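Long-range contact in putative metalloprotease II (Bacteroides fragilis, PDB 4ON1), which probably acts as a zinc-dependent metalloendopeptidase, an extracellular fragilysin-like enzyme encoded by the pathogenicity island of this human pathogen: residues I66-G78 and S83-I95. Residues are numbered along the deposited sequence; the frame is centred on the assembly and turned at random.
Sequences IEESNRPVYLFEG and SINAILSQSYATI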
loop_
_atom_site.group_PDB
_atom_site.type_symbol
_atom_site.label_atom_id
_atom_site.label_comp_id
_atom_site.label_asym_id
_atom_site.label_seq_id
_atom_site.Cartn_x
_atom_site.Cartn_y
_atom_site.Cartn_z
ATOM N N ILE A 66 -6.040 -0.602 -10.655
ATOM C CA ILE A 66 -5.751 0.634 -9.940
ATOM C C ILE A 66 -5.949 1.834 -10.859
ATOM O O ILE A 66 -5.427 1.869 -11.977
ATOM C CB ILE A 66 -4.308 0.662 -9.389
ATOM C CG1 ILE A 66 -4.026 -0.586 -8.541
ATOM C CG2 ILE A 66 -4.057 1.944 -8.595
ATOM C CD1 ILE A 66 -2.565 -0.715 -8.137
ATOM N N GLU A 67 -6.720 2.806 -10.392
ATOM C CA GLU A 67 -6.927 4.038 -11.139
ATOM C C GLU A 67 -6.322 5.198 -10.373
ATOM O O GLU A 67 -6.682 5.453 -9.224
ATOM C CB GLU A 67 -8.413 4.277 -11.392
ATOM C CG GLU A 67 -8.730 5.634 -11.987
ATOM C CD GLU A 67 -10.196 6.007 -11.827
ATOM O OE1 GLU A 67 -11.035 5.090 -11.676
ATOM O OE2 GLU A 67 -10.504 7.218 -11.832
ATOM N N GLU A 68 -5.378 5.872 -11.019
ATOM C CA GLU A 68 -4.637 6.983 -10.441
ATOM C C GLU A 68 -4.604 8.128 -11.459
ATOM O O GLU A 68 -4.098 7.957 -12.574
ATOM C CB GLU A 68 -3.222 6.525 -10.076
ATOM C CG GLU A 68 -2.265 7.596 -9.590
ATOM C CD GLU A 68 -0.827 7.092 -9.580
ATOM O OE1 GLU A 68 -0.434 6.411 -8.604
ATOM O OE2 GLU A 68 -0.094 7.353 -10.567
ATOM N N SER A 69 -5.173 9.273 -11.094
ATOM C CA SER A 69 -5.320 10.390 -12.034
ATOM C C SER A 69 -5.966 9.944 -13.338
ATOM O O SER A 69 -5.495 10.294 -14.425
ATOM C CB SER A 69 -3.962 11.028 -12.333
ATOM O OG SER A 69 -3.363 11.520 -11.147
ATOM N N ASN A 70 -7.026 9.150 -13.214
ATOM C CA ASN A 70 -7.723 8.556 -14.354
ATOM C C ASN A 70 -6.810 7.760 -15.281
ATOM O O ASN A 70 -7.061 7.686 -16.484
ATOM C CB ASN A 70 -8.433 9.640 -15.164
ATOM C CG ASN A 70 -9.346 10.488 -14.310
ATOM O OD1 ASN A 70 -10.377 10.020 -13.825
ATOM N ND2 ASN A 70 -8.972 11.750 -14.125
ATOM N N ARG A 71 -5.757 7.165 -14.724
ATOM C CA ARG A 71 -4.857 6.328 -15.514
ATOM C C ARG A 71 -4.584 5.025 -14.776
ATOM O O ARG A 71 -4.549 5.008 -13.547
ATOM C CB ARG A 71 -3.536 7.039 -15.789
ATOM C CG ARG A 71 -3.629 8.310 -16.634
ATOM C CD ARG A 71 -4.014 8.033 -18.072
ATOM N NE ARG A 71 -4.006 9.263 -18.865
ATOM C CZ ARG A 71 -5.076 10.015 -19.101
ATOM N NH1 ARG A 71 -6.249 9.685 -18.578
ATOM N NH2 ARG A 71 -4.964 11.111 -19.839
ATOM N N PRO A 72 -4.393 3.928 -15.524
ATOM C CA PRO A 72 -4.121 2.640 -14.876
ATOM C C PRO A 72 -2.729 2.589 -14.246
ATOM O O PRO A 72 -1.777 3.190 -14.760
ATOM C CB PRO A 72 -4.244 1.630 -16.024
ATOM C CG PRO A 72 -3.945 2.425 -17.269
ATOM C CD PRO A 72 -4.405 3.840 -16.997
ATOM N N VAL A 73 -2.627 1.887 -13.120
ATOM C CA VAL A 73 -1.342 1.569 -12.504
ATOM C C VAL A 73 -1.244 0.050 -12.402
ATOM O O VAL A 73 -2.229 -0.615 -12.104
ATOM C CB VAL A 73 -1.189 2.202 -11.100
ATOM C CG1 VAL A 73 0.127 1.771 -10.455
ATOM C CG2 VAL A 73 -1.288 3.725 -11.171
ATOM N N TYR A 74 -0.074 -0.501 -12.694
ATOM C CA TYR A 74 0.075 -1.946 -12.763
ATOM C C TYR A 74 0.978 -2.475 -11.647
ATOM O O TYR A 74 1.938 -1.821 -11.238
ATOM C CB TYR A 74 0.606 -2.357 -14.142
ATOM C CG TYR A 74 -0.280 -1.905 -15.291
ATOM C CD1 TYR A 74 -1.498 -2.531 -15.544
ATOM C CD2 TYR A 74 0.090 -0.841 -16.106
ATOM C CE1 TYR A 74 -2.315 -2.119 -16.587
ATOM C CE2 TYR A 74 -0.722 -0.418 -17.152
ATOM C CZ TYR A 74 -1.918 -1.062 -17.386
ATOM O OH TYR A 74 -2.718 -0.649 -18.424
ATOM N N LEU A 75 0.626 -3.646 -11.131
ATOM C CA LEU A 75 1.400 -4.287 -10.081
ATOM C C LEU A 75 2.099 -5.518 -10.641
ATOM O O LEU A 75 1.600 -6.161 -11.563
ATOM C CB LEU A 75 0.502 -4.679 -8.901
ATOM C CG LEU A 75 -0.268 -3.563 -8.195
ATOM C CD1 LEU A 75 -1.037 -4.103 -6.990
ATOM C CD2 LEU A 75 0.688 -2.471 -7.748
ATOM N N PHE A 76 3.258 -5.839 -10.076
ATOM C CA PHE A 76 4.033 -6.993 -10.508
ATOM C C PHE A 76 4.567 -7.687 -9.273
ATOM O O PHE A 76 4.750 -7.044 -8.242
ATOM C CB PHE A 76 5.191 -6.579 -11.419
ATOM C CG PHE A 76 4.782 -5.722 -12.581
ATOM C CD1 PHE A 76 4.588 -6.285 -13.838
ATOM C CD2 PHE A 76 4.613 -4.350 -12.424
ATOM C CE1 PHE A 76 4.222 -5.498 -14.921
ATOM C CE2 PHE A 76 4.245 -3.554 -13.499
ATOM C CZ PHE A 76 4.047 -4.130 -14.750
ATOM N N GLU A 77 4.806 -8.991 -9.370
ATOM C CA GLU A 77 5.387 -9.730 -8.259
ATOM C C GLU A 77 6.266 -10.893 -8.716
ATOM O O GLU A 77 6.092 -11.444 -9.809
ATOM C CB GLU A 77 4.288 -10.258 -7.330
ATOM C CG GLU A 77 3.434 -11.357 -7.939
ATOM C CD GLU A 77 2.296 -11.786 -7.022
ATOM O OE1 GLU A 77 2.294 -11.385 -5.837
ATOM O OE2 GLU A 77 1.401 -12.523 -7.491
ATOM N N GLY A 78 7.221 -11.240 -7.858
ATOM C CA GLY A 78 8.091 -12.387 -8.037
ATOM C C GLY A 78 7.340 -13.693 -7.935
ATOM O O GLY A 78 6.325 -13.782 -7.242
ATOM N N SER A 83 10.423 -13.115 -3.890
ATOM C CA SER A 83 10.050 -12.076 -2.936
ATOM C C SER A 83 10.378 -10.682 -3.466
ATOM O O SER A 83 11.091 -9.908 -2.821
ATOM C CB SER A 83 10.746 -12.313 -1.593
ATOM O OG SER A 83 10.154 -11.535 -0.566
ATOM N N ILE A 84 9.861 -10.379 -4.651
ATOM C CA ILE A 84 10.006 -9.053 -5.242
ATOM C C ILE A 84 8.644 -8.514 -5.699
ATOM O O ILE A 84 7.787 -9.278 -6.136
ATOM C CB ILE A 84 11.014 -9.094 -6.425
ATOM C CG1 ILE A 84 11.064 -7.760 -7.175
ATOM C CG2 ILE A 84 10.675 -10.215 -7.381
ATOM C CD1 ILE A 84 12.164 -7.698 -8.217
ATOM N N ASN A 85 8.449 -7.203 -5.577
ATOM C CA ASN A 85 7.269 -6.527 -6.101
ATOM C C ASN A 85 7.702 -5.326 -6.912
ATOM O O ASN A 85 8.776 -4.772 -6.673
ATOM C CB ASN A 85 6.329 -6.066 -4.979
ATOM C CG ASN A 85 5.606 -7.218 -4.303
ATOM O OD1 ASN A 85 5.849 -7.519 -3.131
ATOM N ND2 ASN A 85 4.719 -7.873 -5.042
ATOM N N ALA A 86 6.860 -4.911 -7.856
ATOM C CA ALA A 86 7.116 -3.701 -8.624
ATOM C C ALA A 86 5.810 -3.017 -8.951
ATOM O O ALA A 86 4.746 -3.639 -8.929
ATOM C CB ALA A 86 7.893 -4.014 -9.910
ATOM N N ILE A 87 5.906 -1.722 -9.230
ATOM C CA ILE A 87 4.759 -0.902 -9.588
ATOM C C ILE A 87 5.082 -0.084 -10.825
ATOM O O ILE A 87 6.149 0.517 -10.890
ATOM C CB ILE A 87 4.378 0.035 -8.426
ATOM C CG1 ILE A 87 4.098 -0.791 -7.162
ATOM C CG2 ILE A 87 3.172 0.882 -8.788
ATOM C CD1 ILE A 87 3.896 0.041 -5.918
ATOM N N LEU A 88 4.180 -0.066 -11.808
ATOM C CA LEU A 88 4.362 0.801 -12.967
ATOM C C LEU A 88 3.226 1.794 -13.088
ATOM O O LEU A 88 2.082 1.417 -13.333
ATOM C CB LEU A 88 4.466 0.001 -14.271
ATOM C CG LEU A 88 4.515 0.906 -15.514
ATOM C CD1 LEU A 88 5.704 1.869 -15.475
ATOM C CD2 LEU A 88 4.550 0.083 -16.788
ATOM N N SER A 89 3.557 3.065 -12.902
ATOM C CA SER A 89 2.625 4.151 -13.161
ATOM C C SER A 89 3.156 4.961 -14.324
ATOM O O SER A 89 4.328 4.846 -14.672
ATOM C CB SER A 89 2.467 5.033 -11.922
ATOM O OG SER A 89 1.937 6.305 -12.254
ATOM N N GLN A 90 2.313 5.791 -14.920
ATOM C CA GLN A 90 2.784 6.652 -15.993
ATOM C C GLN A 90 3.697 7.761 -15.462
ATOM O O GLN A 90 4.440 8.368 -16.229
ATOM C CB GLN A 90 1.597 7.248 -16.761
ATOM C CG GLN A 90 0.856 6.201 -17.582
ATOM C CD GLN A 90 -0.325 6.762 -18.341
ATOM O OE1 GLN A 90 -0.474 7.977 -18.477
ATOM N NE2 GLN A 90 -1.165 5.873 -18.859
ATOM N N SER A 91 3.661 7.995 -14.151
ATOM C CA SER A 91 4.425 9.079 -13.521
ATOM C C SER A 91 5.620 8.603 -12.692
ATOM O O SER A 91 6.495 9.394 -12.326
ATOM C CB SER A 91 3.509 9.906 -12.621
ATOM O OG SER A 91 2.406 10.397 -13.352
ATOM N N TYR A 92 5.632 7.322 -12.348
ATOM C CA TYR A 92 6.690 6.795 -11.504
ATOM C C TYR A 92 6.707 5.277 -11.612
ATOM O O TYR A 92 5.764 4.673 -12.118
ATOM C CB TYR A 92 6.482 7.228 -10.045
ATOM C CG TYR A 92 5.197 6.677 -9.481
ATOM C CD1 TYR A 92 5.153 5.403 -8.918
ATOM C CD2 TYR A 92 4.018 7.406 -9.553
ATOM C CE1 TYR A 92 3.985 4.885 -8.425
ATOM C CE2 TYR A 92 2.837 6.897 -9.061
ATOM C CZ TYR A 92 2.832 5.631 -8.500
ATOM O OH TYR A 92 1.670 5.097 -8.014
ATOM N N ALA A 93 7.764 4.663 -11.102
ATOM C CA ALA A 93 7.816 3.211 -11.011
ATOM C C ALA A 93 8.623 2.845 -9.789
ATOM O O ALA A 93 9.444 3.641 -9.320
ATOM C CB ALA A 93 8.426 2.591 -12.271
ATOM N N THR A 94 8.369 1.660 -9.247
ATOM C CA THR A 94 9.087 1.213 -8.060
ATOM C C THR A 94 9.407 -0.261 -8.160
ATOM O O THR A 94 8.732 -1.003 -8.866
ATOM C CB THR A 94 8.276 1.422 -6.751
ATOM O OG1 THR A 94 7.169 0.514 -6.730
ATOM C CG2 THR A 94 7.777 2.857 -6.628
ATOM N N ILE A 95 10.432 -0.669 -7.427
ATOM C CA ILE A 95 10.746 -2.063 -7.192
ATOM C C ILE A 95 10.975 -2.220 -5.708
ATOM O O ILE A 95 11.652 -1.396 -5.093
ATOM C CB ILE A 95 12.014 -2.539 -7.938
ATOM C CG1 ILE A 95 11.857 -2.419 -9.450
ATOM C CG2 ILE A 95 12.321 -3.990 -7.588
ATOM C CD1 ILE A 95 12.958 -3.143 -10.207
HETATM O O HOH W 1 0.727 9.829 -10.434
HETATM O O HOH W 2 -1.837 9.242 -20.570
HETATM O O HOH W 3 -0.524 5.718 -14.567
HETATM O O HOH W 4 0.930 2.514 -15.716
#
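Glu68 reaches across to Ser89 and Tyr92 beside an antiparallel hairpin, a worked example of strand pairing reinforced by side chains: a partly exposed carboxylate held by two buried hydroxyl residues. Strands 71-78 and 84-88 run nearly antiparallel (165° between their directions). They exchange main-chain bonds between Tyr74 and Leu88 and between Phe76 and Ala86, and Gly78 N closes the ladder on Ile84 O at 2.7 Å. Asn85 ND2 adds a weak bond to Phe76 O.

The tight part lies along the middle. Leu75 and Ile87 run side by side, CD2 of the leucine 3.8 Å from CG1 of the isoleucine, under helix 217-230, while Ile87 CG2 meets Val73 CG1 at 3.6 Å. On the other face the Phe76 ring lies with its edge along the partner strand, CE2 3.6 Å from Leu88 CB; Leu88 in turn packs on helix 28-35.

A trans first torsion (chi1 174°) and an extended chain carry the Glu68 carboxylate across to the second segment. OE1 accepts a hydrogen bond from Tyr92 OH on its syn lone pair, at 2.5 Å. OE2 accepts from Ser89 OG at 2.8 Å and also binds a water. Ser89 CB sits over the centre of the Tyr92 ring, and its OG also accepts from Ser91 N in an ST turn. Tyr92 OH is bonded besides to Thr221.

The looser, wetter side is the end away from the hairpin's own turn, where the aliphatic part of Arg71 lies against the Gln90 amide and a water bridges Arg71 NE to Gln90 OE1. Two further waters link Pro72 O to Leu88 O and to Gln90 N. With two hydroxyl donors and a water gripping it, the Glu68 carboxylate is probably ionised, linking the end of strand 52-68 to the turn at Ser89 and the start of strand 92-99 in the fragilysin-type N-terminal domain.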